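Local coordinates for type III effector HopU1 (Pseudomonas syringae pv. tomato, PDB 3U0J), which acts as a type III effector in plant immunity, an ADP-ribosyltransferase that probably transfers ADP-ribose from NAD+ to arginine side chains of its target protein, at residues His37-Asp43 / Lys149-Ser153; Leu68-Phe72 / Cys92-Met97; Ser131-Ile137 / Pro245-Glu249. One frame throughout, in Å; residues are numbered along the deposited sequence.

The three contacts illustrate how one long helix can be shared by several interfaces. Helix 145-162, the source of Lys149-Ser153 in interaction 1, meets interaction 2: Leu151 CD2 lies 3.7 Å from Ile95 CG1, and Met150 CB 3.9 Å from Ala94 CB. Interaction 3 touches both segments of interaction 1: Glu134 OE1 is 2.8 Å from His37 N, a probable hydrogen bond, Ile137 CD1 is 3.2 Å from His37 CB, and Met246 SD is 4.2 Å from Ser152 OG. Both pairs have centres about 14 Å apart; interactions 2 and 3, about 23 Å between centres, do not meet. Interaction 3 carries the contacts to the five-stranded mixed sheet, through strand 248-257; no ligand marks the active site here.

Interaction 1. Residues His37-Asp43 / Lys149-Ser153; sequences HYSTGQD and KMLSS
This is a buried polar contact between a helix start and the flank of another helix, in which the N-terminal lead-in of HopU1 is tied to helix 145-162 of its ADP-ribosyltransferase fold. His37-Ser39 run extended (phi/psi -83/129, -123/138 and -64/151) before a capping box opens helix 41-52: Thr40 is the N-cap, its OG1 accepting from Asp43 N at 3.1 Å, while Thr40 N donates to Asp43 OD2 at 3.2 Å. Lys149-Ser153 is regular helix, and the backbones come nearest at Tyr38 and Ser153, with CA atoms 4.6 Å apart. Asp43, in the m rotamer, uses its other carboxylate oxygen for a salt bridge, OD1 to Lys149 NZ at 2.7 Å; Lys149 is also paired with Asp138. Asp43 thus completes the capping box of its own helix and links that helix to helix 145-162. His37 (chi1 t) turns its ring edge to the helix backbone, with CD2 3.3 Å from Lys149 O. Its own carbonyl receives a CA-H...O contact, Ser153 CA to His37 O at 3.6 Å, and hydrogen-bonds Asn156. Met150 SD packs 3.8 Å from Ser39 CB. Glu91 of helix 89-99 hydrogen-bonds the hydroxyls of both Ser39 and Ser153, bringing a third helix to the junction. Ser153, chi1 near 180°, accepts a main-chain hydrogen bond on its hydroxyl: Ser39 N to Ser153 OG, 2.8 Å, with 159° at the hydrogen.

Interaction 2. Residues Leu68-Phe72 / Cys92-Met97; sequences LMDKF and CSAIYM
Leu68, Phe72 and Ser93 have the most surface buried where the end of helix 65-71 packs on helix 89-99, a helix-helix contact built from aliphatic groups on ring faces, without hydrogen bonds across it. Register is set by CA distances of 5.9 Å for Leu68 and Ser93 and 6.4 Å for Phe72 and Cys92. Leu68 (mt) lies between two side chains one turn on from Ser93: CD2 sits over the Tyr96 ring (chi1 t), 3.8 Å from its centroid and 14° off the normal, a CH-pi contact, while CD1 is 3.8 Å from Met97 CG. Phe72, just past the helix end at phi/psi -94/3 with chi1 m, offers a face to Cys92 CB, 3.5 Å from the ring centroid; Cys92 SG lies obliquely, 4.5 Å from the same Phe72 centroid, a sulfur-aromatic contact. Between Leu68 and Phe72, Ser93 (chi1 m) meets Leu68 CB at 3.5 Å and Met69 CE at 3.3 Å through OG, whose hydrogen bond goes to Pro89 O. Phe77 adds an edge-to-face ring to Phe72, Tyr103 of strand 103-108 covers Leu68, Tyr96 and Met97, and helix 89-99 lies among helices 65-71, 41-52 (on Ser93 and Met97) and 145-162 (on Ala94 and Ile95).

Interaction 3. Residues Ser131-Ile137 / Pro245-Glu249; sequences SGREAEI and PMMSE
Van der Waals contacts come first where the loop 131-137 meets the chain entering strand 248-257, two methionines leading. The Gly132 carbonyl is approached by both, its O lying 3.4 Å from Met246 CE and 3.5 Å from Met247 CG. Met246 (chi1 m, chi2 t) also sets CE 4.2 Å from Ile137 CG2, an apolar pair, and 4.0 Å from Glu134 CG. Met247, its CA 6.2 Å from Arg133 CA, stands at left-handed phi/psi 60/41, with CG 4.0 Å from Arg133 CG. Gly132, at 83/-3, fits twice over: a CB there would be jammed against the preceding carbonyl and clash with Met247 CE. Because 245-249 leads into strand 248-257, the contact joins the loop before helix 145-162 to the mixed sheet of the ADP-ribosyltransferase fold. At the start of strand 241-243, a few residues before Pro245, the chain carries an acidic run consistent with the Glu-x-Glu motif of arginine-specific family members. The exposed Arg133 makes the charged contact: its NH2 forms a salt bridge with Glu249 OE1 at 3.0 Å, near the guanidinium plane, and Arg191 pairs with Glu249 too. Water completes the interface through Glu134, whose OE1 is bound by His37 N and Asn156. Water 2 donates to Glu134 OE2 at 2.8 Å and to Met246 O at 3.0 Å; water 1 accepts from Met246 N at 2.8 Å and donates weakly to Glu134 OE2 at 3.5 Å.

Interaction 1. Residues His37-Asp43 / Lys149-Ser153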
ATOM      1  N   HIS A  37     -15.432  -3.402  -2.351  1.00 33.80           N
ATOM      2  CA  HIS A  37     -15.880  -2.653  -1.199  1.00 26.84           C
ATOM      3  C   HIS A  37     -15.835  -1.146  -1.441  1.00 22.28           C
ATOM      4  O   HIS A  37     -14.817  -0.619  -1.883  1.00 19.44           O
ATOM      5  CB  HIS A  37     -15.054  -3.015   0.034  1.00 24.46           C
ATOM      6  CG  HIS A  37     -15.282  -2.091   1.189  1.00 24.27           C
ATOM      7  ND1 HIS A  37     -16.417  -2.147   1.972  1.00 20.72           N
ATOM      8  CD2 HIS A  37     -14.547  -1.057   1.665  1.00 21.70           C
ATOM      9  CE1 HIS A  37     -16.358  -1.206   2.897  1.00 22.84           C
ATOM     10  NE2 HIS A  37     -15.234  -0.528   2.734  1.00 25.42           N
ATOM     11  N   TYR A  38     -16.953  -0.475  -1.158  1.00 22.84           N
ATOM     12  CA  TYR A  38     -17.022   0.993  -1.086  1.00 21.08           C
ATOM     13  C   TYR A  38     -17.536   1.449   0.272  1.00 17.66           C
ATOM     14  O   TYR A  38     -18.489   0.894   0.807  1.00 20.67           O
ATOM     15  CB  TYR A  38     -17.911   1.579  -2.185  1.00 16.78           C
ATOM     16  CG  TYR A  38     -17.399   1.279  -3.560  1.00 21.53           C
ATOM     17  CD1 TYR A  38     -16.600   2.190  -4.238  1.00 19.48           C
ATOM     18  CD2 TYR A  38     -17.692   0.068  -4.179  1.00 21.43           C
ATOM     19  CE1 TYR A  38     -16.115   1.904  -5.499  1.00 22.48           C
ATOM     20  CE2 TYR A  38     -17.218  -0.223  -5.435  1.00 19.82           C
ATOM     21  CZ  TYR A  38     -16.429   0.696  -6.095  1.00 25.42           C
ATOM     22  OH  TYR A  38     -15.950   0.403  -7.360  1.00 28.65           O
ATOM     23  N   SER A  39     -16.911   2.482   0.814  1.00 19.74           N
ATOM     24  CA  SER A  39     -17.244   2.962   2.141  1.00 17.82           C
ATOM     25  C   SER A  39     -18.662   3.493   2.221  1.00 17.18           C
ATOM     26  O   SER A  39     -19.221   3.982   1.234  1.00 19.17           O
ATOM     27  CB  SER A  39     -16.273   4.060   2.552  1.00 16.44           C
ATOM     28  OG  SER A  39     -16.259   5.074   1.577  1.00 17.28           O
ATOM     29  N   THR A  40     -19.227   3.388   3.417  1.00 16.74           N
ATOM     30  CA  THR A  40     -20.524   3.966   3.739  1.00 15.15           C
ATOM     31  C   THR A  40     -20.297   5.095   4.712  1.00 17.49           C
ATOM     32  O   THR A  40     -19.171   5.303   5.193  1.00 18.60           O
ATOM     33  CB  THR A  40     -21.401   2.949   4.454  1.00 16.17           C
ATOM     34  OG1 THR A  40     -20.833   2.658   5.748  1.00 17.18           O
ATOM     35  CG2 THR A  40     -21.475   1.668   3.642  1.00 15.32           C
ATOM     36  N   GLY A  41     -21.367   5.816   5.029  1.00 17.19           N
ATOM     37  CA  GLY A  41     -21.281   6.882   6.010  1.00 13.02           C
ATOM     38  C   GLY A  41     -20.816   6.390   7.375  1.00 14.56           C
ATOM     39  O   GLY A  41     -20.017   7.050   8.038  1.00 17.86           O
ATOM     40  N   GLN A  42     -21.310   5.231   7.800  1.00 14.42           N
ATOM     41  CA  GLN A  42     -20.926   4.689   9.092  1.00 16.17           C
ATOM     42  C   GLN A  42     -19.433   4.343   9.089  1.00 17.07           C
ATOM     43  O   GLN A  42     -18.722   4.639  10.057  1.00 15.50           O
ATOM     44  CB  GLN A  42     -21.791   3.475   9.460  1.00 13.02           C
ATOM     45  CG  GLN A  42     -21.456   2.831  10.809  1.00 14.16           C
ATOM     46  CD  GLN A  42     -21.702   3.747  11.984  1.00 17.82           C
ATOM     47  OE1 GLN A  42     -20.785   4.031  12.783  1.00 15.72           O
ATOM     48  NE2 GLN A  42     -22.944   4.234  12.099  1.00 14.87           N
ATOM     49  N   ASP A  43     -18.963   3.754   7.990  1.00 13.93           N
ATOM     50  CA  ASP A  43     -17.556   3.421   7.853  1.00 13.81           C
ATOM     51  C   ASP A  43     -16.695   4.643   8.055  1.00 17.78           C
ATOM     52  O   ASP A  43     -15.723   4.607   8.825  1.00 16.58           O
ATOM     53  CB  ASP A  43     -17.263   2.850   6.472  1.00 17.42           C
ATOM     54  CG  ASP A  43     -17.801   1.460   6.300  1.00 19.90           C
ATOM     55  OD1 ASP A  43     -18.032   0.801   7.334  1.00 25.24           O
ATOM     56  OD2 ASP A  43     -18.006   1.024   5.144  1.00 19.56           O
ATOM     57  N   LYS A 149     -10.716  -1.139   5.621  1.00 13.78           N
ATOM     58  CA  LYS A 149     -11.872  -0.915   4.780  1.00 15.15           C
ATOM     59  C   LYS A 149     -11.744   0.429   4.098  1.00 13.21           C
ATOM     60  O   LYS A 149     -11.994   0.542   2.908  1.00 14.42           O
ATOM     61  CB  LYS A 149     -13.187  -1.034   5.567  1.00 15.89           C
ATOM     62  CG  LYS A 149     -13.377  -2.379   6.276  1.00 19.06           C
ATOM     63  CD  LYS A 149     -14.839  -2.639   6.634  1.00 34.45           C
ATOM     64  CE  LYS A 149     -15.447  -1.509   7.483  1.00 37.37           C
ATOM     65  NZ  LYS A 149     -16.924  -1.672   7.691  1.00 33.01           N
ATOM     66  N   MET A 150     -11.329   1.450   4.839  1.00 13.18           N
ATOM     67  CA  MET A 150     -11.249   2.775   4.255  1.00 10.69           C
ATOM     68  C   MET A 150     -10.243   2.779   3.115  1.00 13.49           C
ATOM     69  O   MET A 150     -10.527   3.329   2.049  1.00 13.52           O
ATOM     70  CB  MET A 150     -10.924   3.843   5.300  1.00 10.76           C
ATOM     71  CG  MET A 150     -11.509   5.234   4.973  1.00 11.62           C
ATOM     72  SD  MET A 150     -13.247   5.298   4.450  1.00  1.96           S
ATOM     73  CE  MET A 150     -13.138   6.818   3.606  1.00 12.58           C
ATOM     74  N   LEU A 151      -9.088   2.142   3.317  1.00 13.79           N
ATOM     75  CA  LEU A 151      -8.047   2.118   2.284  1.00 13.22           C
ATOM     76  C   LEU A 151      -8.543   1.358   1.055  1.00 15.29           C
ATOM     77  O   LEU A 151      -8.359   1.803  -0.086  1.00 15.07           O
ATOM     78  CB  LEU A 151      -6.766   1.473   2.799  1.00 12.87           C
ATOM     79  CG  LEU A 151      -5.426   2.118   2.420  1.00 13.78           C
ATOM     80  CD1 LEU A 151      -4.347   1.073   2.265  1.00 10.29           C
ATOM     81  CD2 LEU A 151      -5.500   2.966   1.181  1.00 12.98           C
ATOM     82  N   SER A 152      -9.179   0.212   1.281  1.00 14.11           N
ATOM     83  CA  SER A 152      -9.743  -0.531   0.171  1.00 14.02           C
ATOM     84  C   SER A 152     -10.696   0.353  -0.629  1.00 14.23           C
ATOM     85  O   SER A 152     -10.582   0.456  -1.841  1.00 15.85           O
ATOM     86  CB  SER A 152     -10.461  -1.778   0.663  1.00 16.30           C
ATOM     87  OG  SER A 152      -9.556  -2.706   1.227  1.00 19.17           O
ATOM     88  N   SER A 153     -11.626   1.004   0.055  1.00 13.60           N
ATOM     89  CA  SER A 153     -12.568   1.883  -0.628  1.00 17.41           C
ATOM     90  C   SER A 153     -11.829   2.952  -1.420  1.00 17.23           C
ATOM     91  O   SER A 153     -12.171   3.225  -2.562  1.00 14.65           O
ATOM     92  CB  SER A 153     -13.537   2.537   0.359  1.00 16.67           C
ATOM     93  OG  SER A 153     -14.470   3.375  -0.308  1.00 15.75           O
TER

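Interaction 2. Residues Leu68-Phe72 / Cys92-Met97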
ATOM      1  N   LEU A  68      -5.653  16.356   8.699  1.00 13.82           N
ATOM      2  CA  LEU A  68      -5.804  15.700   7.406  1.00 14.82           C
ATOM      3  C   LEU A  68      -7.184  15.943   6.820  1.00 17.22           C
ATOM      4  O   LEU A  68      -7.317  16.255   5.627  1.00 16.72           O
ATOM      5  CB  LEU A  68      -5.545  14.207   7.511  1.00 13.18           C
ATOM      6  CG  LEU A  68      -4.078  13.893   7.753  1.00 16.57           C
ATOM      7  CD1 LEU A  68      -3.918  12.403   7.951  1.00 15.68           C
ATOM      8  CD2 LEU A  68      -3.218  14.416   6.604  1.00 12.70           C
ATOM      9  N   MET A  69      -8.200  15.804   7.672  1.00 18.35           N
ATOM     10  CA  MET A  69      -9.594  15.983   7.282  1.00 16.38           C
ATOM     11  C   MET A  69      -9.727  17.368   6.691  1.00 19.43           C
ATOM     12  O   MET A  69     -10.606  17.652   5.872  1.00 22.22           O
ATOM     13  CB  MET A  69     -10.512  15.823   8.488  1.00 12.68           C
ATOM     14  CG  MET A  69     -10.754  14.368   8.885  1.00 11.55           C
ATOM     15  SD  MET A  69     -12.003  13.570   7.898  1.00  2.88           S
ATOM     16  CE  MET A  69     -10.979  12.710   6.807  1.00  9.74           C
ATOM     17  N   ASP A  70      -8.812  18.232   7.083  1.00 17.20           N
ATOM     18  CA  ASP A  70      -8.880  19.590   6.634  1.00 18.80           C
ATOM     19  C   ASP A  70      -8.178  19.748   5.279  1.00 19.40           C
ATOM     20  O   ASP A  70      -8.739  20.284   4.333  1.00 18.58           O
ATOM     21  CB  ASP A  70      -8.281  20.495   7.686  1.00 17.50           C
ATOM     22  CG  ASP A  70      -8.608  21.920   7.435  1.00 36.31           C
ATOM     23  OD1 ASP A  70      -9.831  22.218   7.389  1.00 45.09           O
ATOM     24  OD2 ASP A  70      -7.658  22.728   7.260  1.00 32.43           O
ATOM     25  N   LYS A  71      -6.958  19.253   5.171  1.00 19.89           N
ATOM     26  CA  LYS A  71      -6.244  19.421   3.926  1.00 19.31           C
ATOM     27  C   LYS A  71      -6.969  18.659   2.815  1.00 20.78           C
ATOM     28  O   LYS A  71      -6.959  19.079   1.658  1.00 20.79           O
ATOM     29  CB  LYS A  71      -4.769  19.008   4.065  1.00 19.14           C
ATOM     30  CG  LYS A  71      -4.342  17.724   3.373  1.00 18.21           C
ATOM     31  CD  LYS A  71      -2.823  17.642   3.299  1.00 19.33           C
ATOM     32  CE  LYS A  71      -2.342  16.842   2.094  1.00 20.18           C
ATOM     33  NZ  LYS A  71      -1.314  17.597   1.297  1.00 21.96           N
ATOM     34  N   PHE A  72      -7.632  17.561   3.171  1.00 20.31           N
ATOM     35  CA  PHE A  72      -8.277  16.729   2.158  1.00 18.26           C
ATOM     36  C   PHE A  72      -9.752  17.046   1.900  1.00 18.47           C
ATOM     37  O   PHE A  72     -10.408  16.380   1.102  1.00 18.53           O
ATOM     38  CB  PHE A  72      -8.049  15.243   2.446  1.00 15.23           C
ATOM     39  CG  PHE A  72      -6.641  14.782   2.137  1.00 18.01           C
ATOM     40  CD1 PHE A  72      -5.853  14.166   3.117  1.00 16.15           C
ATOM     41  CD2 PHE A  72      -6.091  14.992   0.883  1.00 13.54           C
ATOM     42  CE1 PHE A  72      -4.561  13.755   2.848  1.00 11.96           C
ATOM     43  CE2 PHE A  72      -4.804  14.580   0.610  1.00 17.39           C
ATOM     44  CZ  PHE A  72      -4.034  13.957   1.602  1.00 16.01           C
ATOM     45  N   CYS A  92      -8.786   9.828   1.421  1.00 14.75           N
ATOM     46  CA  CYS A  92      -7.483  10.455   1.218  1.00 17.68           C
ATOM     47  C   CYS A  92      -6.613  10.236   2.444  1.00 14.55           C
ATOM     48  O   CYS A  92      -5.464   9.829   2.326  1.00 14.82           O
ATOM     49  CB  CYS A  92      -7.633  11.942   0.930  1.00 16.55           C
ATOM     50  SG  CYS A  92      -8.443  12.236  -0.631  1.00 18.16           S
ATOM     51  N   SER A  93      -7.188  10.489   3.618  1.00 14.21           N
ATOM     52  CA  SER A  93      -6.476  10.359   4.890  1.00 15.78           C
ATOM     53  C   SER A  93      -5.958   8.938   5.123  1.00 16.12           C
ATOM     54  O   SER A  93      -4.852   8.745   5.630  1.00 14.54           O
ATOM     55  CB  SER A  93      -7.372  10.792   6.061  1.00 13.92           C
ATOM     56  OG  SER A  93      -7.825  12.120   5.890  1.00 14.29           O
ATOM     57  N   ALA A  94      -6.765   7.945   4.765  1.00 16.51           N
ATOM     58  CA  ALA A  94      -6.357   6.570   4.930  1.00 12.42           C
ATOM     59  C   ALA A  94      -5.149   6.315   4.021  1.00 15.83           C
ATOM     60  O   ALA A  94      -4.167   5.706   4.442  1.00 16.05           O
ATOM     61  CB  ALA A  94      -7.485   5.647   4.617  1.00 10.18           C
ATOM     62  N   ILE A  95      -5.187   6.798   2.784  1.00 14.17           N
ATOM     63  CA  ILE A  95      -4.023   6.600   1.927  1.00 14.68           C
ATOM     64  C   ILE A  95      -2.809   7.306   2.531  1.00 15.42           C
ATOM     65  O   ILE A  95      -1.743   6.713   2.689  1.00 15.90           O
ATOM     66  CB  ILE A  95      -4.232   7.160   0.538  1.00 15.36           C
ATOM     67  CG1 ILE A  95      -5.245   6.336  -0.237  1.00 12.71           C
ATOM     68  CG2 ILE A  95      -2.914   7.208  -0.197  1.00 18.87           C
ATOM     69  CD1 ILE A  95      -5.692   7.044  -1.488  1.00 10.63           C
ATOM     70  N   TYR A  96      -2.980   8.580   2.863  1.00 14.59           N
ATOM     71  CA  TYR A  96      -1.902   9.359   3.462  1.00 16.32           C
ATOM     72  C   TYR A  96      -1.293   8.620   4.652  1.00 17.96           C
ATOM     73  O   TYR A  96      -0.088   8.380   4.683  1.00 18.54           O
ATOM     74  CB  TYR A  96      -2.408  10.734   3.900  1.00 14.29           C
ATOM     75  CG  TYR A  96      -1.328  11.667   4.411  1.00 15.39           C
ATOM     76  CD1 TYR A  96      -0.885  11.597   5.724  1.00 17.18           C
ATOM     77  CD2 TYR A  96      -0.771  12.638   3.586  1.00 16.07           C
ATOM     78  CE1 TYR A  96       0.100  12.461   6.203  1.00 16.68           C
ATOM     79  CE2 TYR A  96       0.204  13.506   4.047  1.00 14.10           C
ATOM     80  CZ  TYR A  96       0.643  13.419   5.352  1.00 17.52           C
ATOM     81  OH  TYR A  96       1.630  14.280   5.815  1.00 16.43           O
ATOM     82  N   MET A  97      -2.133   8.252   5.618  1.00 18.30           N
ATOM     83  CA  MET A  97      -1.662   7.647   6.859  1.00 16.88           C
ATOM     84  C   MET A  97      -0.966   6.323   6.595  1.00 18.36           C
ATOM     85  O   MET A  97      -0.025   5.964   7.300  1.00 21.22           O
ATOM     86  CB  MET A  97      -2.803   7.452   7.848  1.00 14.60           C
ATOM     87  CG  MET A  97      -3.279   8.744   8.471  1.00 14.06           C
ATOM     88  SD  MET A  97      -4.705   8.514   9.539  1.00  4.43           S
ATOM     89  CE  MET A  97      -4.234   9.689  10.783  1.00 13.49           C
TER

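Interaction 3. Residues Ser131-Ile137 / Pro245-Glu249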
ATOM      1  N   SER A 131     -10.821 -15.308   3.721  1.00 59.21           N
ATOM      2  CA  SER A 131     -10.171 -15.553   2.441  1.00 56.43           C
ATOM      3  C   SER A 131      -9.102 -14.480   2.220  1.00 55.54           C
ATOM      4  O   SER A 131      -8.180 -14.645   1.408  1.00 51.32           O
ATOM      5  CB  SER A 131     -11.200 -15.539   1.299  1.00 58.50           C
ATOM      6  OG  SER A 131     -12.064 -14.413   1.375  1.00 58.89           O
ATOM      7  N   GLY A 132      -9.224 -13.389   2.972  1.00 51.57           N
ATOM      8  CA  GLY A 132      -8.348 -12.245   2.814  1.00 48.98           C
ATOM      9  C   GLY A 132      -8.830 -11.345   1.694  1.00 43.12           C
ATOM     10  O   GLY A 132      -8.263 -10.283   1.446  1.00 38.02           O
ATOM     11  N   ARG A 133      -9.894 -11.776   1.019  1.00 50.80           N
ATOM     12  CA  ARG A 133     -10.465 -11.024  -0.102  1.00 54.96           C
ATOM     13  C   ARG A 133     -11.557 -10.018   0.309  1.00 56.62           C
ATOM     14  O   ARG A 133     -12.008 -10.018   1.463  1.00 57.94           O
ATOM     15  CB  ARG A 133     -10.963 -11.986  -1.181  1.00 52.62           C
ATOM     16  CG  ARG A 133      -9.840 -12.774  -1.828  1.00 44.46           C
ATOM     17  CD  ARG A 133     -10.294 -13.408  -3.123  1.00 63.63           C
ATOM     18  NE  ARG A 133      -9.177 -13.763  -3.999  1.00 70.72           N
ATOM     19  CZ  ARG A 133      -8.358 -14.793  -3.793  1.00 71.06           C
ATOM     20  NH1 ARG A 133      -8.516 -15.568  -2.723  1.00 66.30           N
ATOM     21  NH2 ARG A 133      -7.374 -15.047  -4.653  1.00 65.71           N
ATOM     22  N   GLU A 134     -11.954  -9.155  -0.633  1.00 54.08           N
ATOM     23  CA  GLU A 134     -12.906  -8.067  -0.359  1.00 50.90           C
ATOM     24  C   GLU A 134     -14.327  -8.575  -0.168  1.00 59.43           C
ATOM     25  O   GLU A 134     -15.206  -7.819   0.245  1.00 61.41           O
ATOM     26  CB  GLU A 134     -12.908  -7.010  -1.470  1.00 47.23           C
ATOM     27  CG  GLU A 134     -11.706  -6.075  -1.508  1.00 43.57           C
ATOM     28  CD  GLU A 134     -11.822  -5.053  -2.632  1.00 43.66           C
ATOM     29  OE1 GLU A 134     -12.966  -4.620  -2.906  1.00 40.23           O
ATOM     30  OE2 GLU A 134     -10.783  -4.688  -3.241  1.00 40.96           O
ATOM     31  N   ALA A 135     -14.563  -9.845  -0.489  1.00 61.59           N
ATOM     32  CA  ALA A 135     -15.851 -10.459  -0.195  1.00 62.20           C
ATOM     33  C   ALA A 135     -16.043 -10.589   1.322  1.00 62.03           C
ATOM     34  O   ALA A 135     -17.171 -10.673   1.816  1.00 58.63           O
ATOM     35  CB  ALA A 135     -15.964 -11.811  -0.872  1.00 55.45           C
ATOM     36  N   GLU A 136     -14.934 -10.586   2.059  1.00 62.20           N
ATOM     37  CA  GLU A 136     -14.967 -10.812   3.504  1.00 66.59           C
ATOM     38  C   GLU A 136     -14.289  -9.714   4.350  1.00 59.42           C
ATOM     39  O   GLU A 136     -13.789 -10.017   5.429  1.00 60.01           O
ATOM     40  CB  GLU A 136     -14.356 -12.192   3.846  1.00 65.67           C
ATOM     41  CG  GLU A 136     -15.280 -13.391   3.571  1.00 67.98           C
ATOM     42  CD  GLU A 136     -14.629 -14.762   3.819  1.00 71.53           C
ATOM     43  OE1 GLU A 136     -14.203 -15.049   4.966  1.00 69.82           O
ATOM     44  OE2 GLU A 136     -14.578 -15.572   2.861  1.00 60.52           O
ATOM     45  N   ILE A 137     -14.284  -8.458   3.889  1.00 55.71           N
ATOM     46  CA  ILE A 137     -13.599  -7.376   4.625  1.00 54.88           C
ATOM     47  C   ILE A 137     -14.260  -7.011   5.957  1.00 57.64           C
ATOM     48  O   ILE A 137     -13.652  -6.321   6.795  1.00 51.37           O
ATOM     49  CB  ILE A 137     -13.452  -6.055   3.820  1.00 53.17           C
ATOM     50  CG1 ILE A 137     -13.803  -6.237   2.355  1.00 55.31           C
ATOM     51  CG2 ILE A 137     -12.032  -5.466   3.963  1.00 36.57           C
ATOM     52  CD1 ILE A 137     -13.187  -5.138   1.494  1.00 55.70           C
ATOM     53  N   PRO A 245      -4.866  -3.389  -4.463  1.00 18.39           N
ATOM     54  CA  PRO A 245      -5.813  -3.881  -3.453  1.00 18.21           C
ATOM     55  C   PRO A 245      -5.299  -5.150  -2.773  1.00 19.15           C
ATOM     56  O   PRO A 245      -4.490  -5.847  -3.375  1.00 20.05           O
ATOM     57  CB  PRO A 245      -7.056  -4.235  -4.280  1.00 18.13           C
ATOM     58  CG  PRO A 245      -6.889  -3.531  -5.587  1.00 17.07           C
ATOM     59  CD  PRO A 245      -5.420  -3.466  -5.826  1.00 20.64           C
ATOM     60  N   MET A 246      -5.775  -5.448  -1.562  1.00 20.84           N
ATOM     61  CA  MET A 246      -5.474  -6.714  -0.881  1.00 19.58           C
ATOM     62  C   MET A 246      -5.530  -7.914  -1.842  1.00 22.89           C
ATOM     63  O   MET A 246      -6.313  -7.919  -2.795  1.00 22.99           O
ATOM     64  CB  MET A 246      -6.469  -6.960   0.261  1.00 19.39           C
ATOM     65  CG  MET A 246      -6.420  -5.983   1.416  1.00 17.17           C
ATOM     66  SD  MET A 246      -7.818  -6.266   2.525  1.00 11.26           S
ATOM     67  CE  MET A 246      -9.038  -6.926   1.406  1.00 19.34           C
ATOM     68  N   MET A 247      -4.713  -8.935  -1.577  1.00 21.42           N
ATOM     69  CA  MET A 247      -4.762 -10.189  -2.336  1.00 23.67           C
ATOM     70  C   MET A 247      -4.501 -10.042  -3.830  1.00 26.40           C
ATOM     71  O   MET A 247      -5.162 -10.688  -4.651  1.00 28.48           O
ATOM     72  CB  MET A 247      -6.086 -10.925  -2.119  1.00 22.40           C
ATOM     73  CG  MET A 247      -6.088 -11.787  -0.862  1.00 33.56           C
ATOM     74  SD  MET A 247      -4.771 -13.017  -0.815  1.00 11.09           S
ATOM     75  CE  MET A 247      -4.553 -13.164   0.941  1.00 27.62           C
ATOM     76  N   SER A 248      -3.534  -9.199  -4.179  1.00 21.82           N
ATOM     77  CA  SER A 248      -3.085  -9.109  -5.557  1.00 22.49           C
ATOM     78  C   SER A 248      -2.271 -10.341  -5.921  1.00 23.20           C
ATOM     79  O   SER A 248      -1.514 -10.878  -5.102  1.00 22.64           O
ATOM     80  CB  SER A 248      -2.249  -7.860  -5.762  1.00 19.05           C
ATOM     81  OG  SER A 248      -1.049  -7.980  -5.038  1.00 22.65           O
ATOM     82  N   GLU A 249      -2.421 -10.776  -7.162  1.00 24.51           N
ATOM     83  CA  GLU A 249      -1.910 -12.064  -7.597  1.00 25.81           C
ATOM     84  C   GLU A 249      -1.073 -11.895  -8.861  1.00 25.39           C
ATOM     85  O   GLU A 249      -1.501 -11.195  -9.788  1.00 24.58           O
ATOM     86  CB  GLU A 249      -3.113 -12.962  -7.882  1.00 31.67           C
ATOM     87  CG  GLU A 249      -2.930 -14.406  -7.499  1.00 39.33           C
ATOM     88  CD  GLU A 249      -4.220 -15.069  -7.036  1.00 47.96           C
ATOM     89  OE1 GLU A 249      -5.143 -14.367  -6.542  1.00 34.88           O
ATOM     90  OE2 GLU A 249      -4.289 -16.312  -7.156  1.00 54.93           O
TER
HETATM   91  O   HOH W   1      -8.138  -4.048  -1.110  1.00 16.40           O
HETATM   92  O   HOH W   2      -9.092  -6.936  -3.417  1.00 28.55           O